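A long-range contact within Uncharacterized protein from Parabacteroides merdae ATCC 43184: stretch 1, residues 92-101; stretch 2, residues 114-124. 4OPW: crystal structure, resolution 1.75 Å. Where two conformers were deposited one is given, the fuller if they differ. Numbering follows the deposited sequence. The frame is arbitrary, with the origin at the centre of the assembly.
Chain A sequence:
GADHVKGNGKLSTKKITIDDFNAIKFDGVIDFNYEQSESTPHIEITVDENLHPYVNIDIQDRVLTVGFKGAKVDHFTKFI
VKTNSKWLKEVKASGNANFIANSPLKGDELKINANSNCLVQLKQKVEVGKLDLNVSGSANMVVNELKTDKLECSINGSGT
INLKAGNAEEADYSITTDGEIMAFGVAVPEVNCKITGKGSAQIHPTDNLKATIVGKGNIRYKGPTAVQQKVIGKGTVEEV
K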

# COMPACT_ATOMS: atom_id res chain seq x y z
N LYS A 92 5.20 -0.44 5.57
CA LYS A 92 4.61 0.72 6.23
C LYS A 92 5.20 1.95 5.53
O LYS A 92 6.41 2.19 5.66
CB LYS A 92 4.86 0.70 7.76
CG LYS A 92 4.43 -0.58 8.44
CD LYS A 92 4.37 -0.46 9.94
CE LYS A 92 3.55 -1.60 10.51
NZ LYS A 92 4.16 -2.16 11.74
N ALA A 93 4.40 2.67 4.75
CA ALA A 93 4.86 3.83 4.01
C ALA A 93 4.07 5.07 4.44
O ALA A 93 2.85 5.00 4.60
CB ALA A 93 4.71 3.58 2.52
N SER A 94 4.78 6.19 4.63
CA SER A 94 4.21 7.47 5.08
C SER A 94 4.93 8.64 4.43
O SER A 94 6.01 8.46 3.87
CB SER A 94 4.36 7.59 6.60
OG SER A 94 3.69 6.54 7.27
N GLY A 95 4.32 9.81 4.52
CA GLY A 95 4.94 11.07 4.14
C GLY A 95 5.22 11.32 2.68
O GLY A 95 6.26 11.91 2.34
N ASN A 96 4.26 10.96 1.82
CA ASN A 96 4.30 11.23 0.40
C ASN A 96 5.45 10.47 -0.31
O ASN A 96 6.00 10.94 -1.31
CB ASN A 96 4.34 12.76 0.12
CG ASN A 96 3.47 13.18 -1.05
OD1 ASN A 96 3.22 12.41 -1.99
ND2 ASN A 96 3.02 14.43 -1.03
N ALA A 97 5.76 9.27 0.19
CA ALA A 97 6.70 8.35 -0.43
C ALA A 97 6.06 7.66 -1.64
O ALA A 97 4.83 7.67 -1.78
CB ALA A 97 7.09 7.28 0.60
N ASN A 98 6.90 7.12 -2.51
CA ASN A 98 6.49 6.30 -3.63
C ASN A 98 7.06 4.90 -3.36
O ASN A 98 8.28 4.75 -3.28
CB ASN A 98 7.00 6.86 -4.97
CG ASN A 98 6.34 8.13 -5.48
OD1 ASN A 98 5.20 8.48 -5.14
ND2 ASN A 98 7.04 8.83 -6.36
N PHE A 99 6.19 3.91 -3.10
CA PHE A 99 6.65 2.52 -2.95
C PHE A 99 6.24 1.76 -4.20
O PHE A 99 5.06 1.74 -4.53
CB PHE A 99 6.12 1.81 -1.68
CG PHE A 99 6.63 0.39 -1.59
CD1 PHE A 99 7.87 0.12 -1.00
CD2 PHE A 99 5.89 -0.67 -2.10
CE1 PHE A 99 8.35 -1.20 -0.93
CE2 PHE A 99 6.36 -1.99 -2.00
CZ PHE A 99 7.60 -2.24 -1.44
N ILE A 100 7.21 1.18 -4.90
CA ILE A 100 6.91 0.40 -6.10
C ILE A 100 7.50 -1.00 -5.98
O ILE A 100 8.71 -1.13 -5.77
CB ILE A 100 7.43 1.09 -7.41
CG1 ILE A 100 6.78 2.49 -7.65
CG2 ILE A 100 7.22 0.18 -8.62
CD1 ILE A 100 7.40 3.30 -8.82
N ALA A 101 6.67 -2.04 -6.15
CA ALA A 101 7.14 -3.43 -6.21
C ALA A 101 7.24 -3.79 -7.71
O ALA A 101 6.21 -3.80 -8.41
CB ALA A 101 6.21 -4.36 -5.46
N ALA A 114 -0.49 2.34 4.13
CA ALA A 114 -0.09 3.50 3.35
C ALA A 114 -0.75 4.72 3.97
O ALA A 114 -1.99 4.77 4.08
CB ALA A 114 -0.49 3.31 1.88
N ASN A 115 0.08 5.65 4.45
CA ASN A 115 -0.42 6.83 5.13
C ASN A 115 0.05 8.11 4.49
O ASN A 115 0.88 8.09 3.58
CB ASN A 115 0.05 6.80 6.59
CG ASN A 115 -0.27 5.51 7.32
OD1 ASN A 115 0.62 4.82 7.83
ND2 ASN A 115 -1.54 5.15 7.34
N SER A 116 -0.49 9.24 4.99
CA SER A 116 -0.10 10.61 4.66
C SER A 116 0.45 10.76 3.23
O SER A 116 1.66 10.94 3.02
CB SER A 116 0.91 11.12 5.69
OG SER A 116 1.93 10.16 5.97
N ASN A 117 -0.46 10.68 2.24
CA ASN A 117 -0.25 10.97 0.81
C ASN A 117 0.70 10.07 0.04
O ASN A 117 1.02 10.38 -1.12
CB ASN A 117 0.25 12.43 0.64
CG ASN A 117 -0.65 13.41 1.31
OD1 ASN A 117 -1.68 13.79 0.75
ND2 ASN A 117 -0.33 13.75 2.54
N CYS A 118 1.08 8.92 0.60
CA CYS A 118 1.94 7.96 -0.09
C CYS A 118 1.26 7.41 -1.34
O CYS A 118 0.04 7.52 -1.50
CB CYS A 118 2.32 6.83 0.84
SG CYS A 118 3.69 7.23 1.93
N LEU A 119 2.08 6.84 -2.24
CA LEU A 119 1.61 6.11 -3.40
C LEU A 119 2.26 4.74 -3.35
O LEU A 119 3.48 4.65 -3.31
CB LEU A 119 1.91 6.83 -4.73
CG LEU A 119 1.57 6.05 -6.03
CD1 LEU A 119 0.06 5.75 -6.16
CD2 LEU A 119 2.03 6.82 -7.26
N VAL A 120 1.46 3.68 -3.30
CA VAL A 120 1.94 2.29 -3.30
C VAL A 120 1.50 1.64 -4.60
O VAL A 120 0.31 1.66 -4.90
CB VAL A 120 1.46 1.47 -2.06
CG1 VAL A 120 1.82 -0.02 -2.19
CG2 VAL A 120 1.99 2.06 -0.75
N GLN A 121 2.44 1.14 -5.39
CA GLN A 121 2.13 0.47 -6.66
C GLN A 121 2.72 -0.93 -6.66
O GLN A 121 3.94 -1.09 -6.64
CB GLN A 121 2.63 1.26 -7.88
CG GLN A 121 2.08 2.69 -8.00
CD GLN A 121 2.88 3.46 -9.02
OE1 GLN A 121 3.85 4.15 -8.70
NE2 GLN A 121 2.52 3.33 -10.26
N LEU A 122 1.84 -1.96 -6.67
CA LEU A 122 2.28 -3.35 -6.76
C LEU A 122 2.05 -3.72 -8.20
O LEU A 122 0.92 -3.95 -8.60
CB LEU A 122 1.55 -4.26 -5.75
CG LEU A 122 1.50 -3.75 -4.28
CD1 LEU A 122 0.75 -4.73 -3.40
CD2 LEU A 122 2.92 -3.44 -3.71
N LYS A 123 3.10 -3.60 -9.02
CA LYS A 123 2.97 -3.68 -10.49
C LYS A 123 2.86 -5.09 -11.08
O LYS A 123 2.45 -5.21 -12.25
CB LYS A 123 4.13 -2.93 -11.16
CG LYS A 123 4.08 -1.41 -10.88
CD LYS A 123 4.99 -0.64 -11.82
CE LYS A 123 4.84 0.85 -11.66
NZ LYS A 123 5.81 1.59 -12.52
N GLN A 124 3.24 -6.14 -10.33
CA GLN A 124 3.17 -7.52 -10.84
C GLN A 124 2.37 -8.40 -9.88
O GLN A 124 2.05 -7.98 -8.76
CB GLN A 124 4.56 -8.07 -11.13
CG GLN A 124 5.17 -7.46 -12.40
CD GLN A 124 6.61 -7.86 -12.63
OE1 GLN A 124 7.51 -7.03 -12.65
NE2 GLN A 124 6.86 -9.13 -12.84

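The apolar centre lies on the sheet face that carries Ala93, Phe99, Ala101, Ala114, Val120 and Leu122. Phe99 adopts chi1 near 180°, which brings its CD2 within 4.1 Å of Val120 CG1, while its CE2 lies 4.1 Å from Leu122 CD2; that methyl sits at the ring edge, near the ring plane. The same Leu122 CD2 approaches Ala101 CB at 3.8 Å, so one methyl serves both neighbours. At the other end, Cys118 SG packs 3.8 Å from Ala93 CB and 3.7 Å from Ala97 CB, filling the space where stretch 1 bends between its two strands.

The backbone fixes this register. Strands 98-101 and 119-122 run parallel, their axes 5° apart and 4.8 Å at closest approach. The hydrogen bonds alternate in direction, as parallel pairing requires: Leu119 N to Ala97 O (2.9 Å), Phe99 N to Leu119 O (2.8 Å), Gln121 N to Phe99 O (2.8 Å) and Ala101 N to Gln121 O (2.9 Å), all with N-H...O angles of 162° to 168°. Lys123 N to Ala101 O is longer, at 3.2 Å. CA-H...O contacts supplement the ladder, such as Val120 CA to Phe99 O at 3.4 Å.

On the opposite face the character is mixed. Ile100 CG1 meets Gln121 OE1 at 3.5 Å, and Ile100 CG2 lies 3.9 Å from Lys123 CE, a carbon of the lysine chain.

The polar edge is built around the type I' turn from Asn115 to Cys118, closed by Cys118 N to Asn115 O at 3.1 Å. At its first residue, Asn115 N donates to Ala93 O (2.8 Å, 163°). Within it, Ser116 accepts twice: Gly95 N reaches its OG at 2.8 Å, and Asn96 N its carbonyl O at 2.9 Å, the latter more bent at 137°.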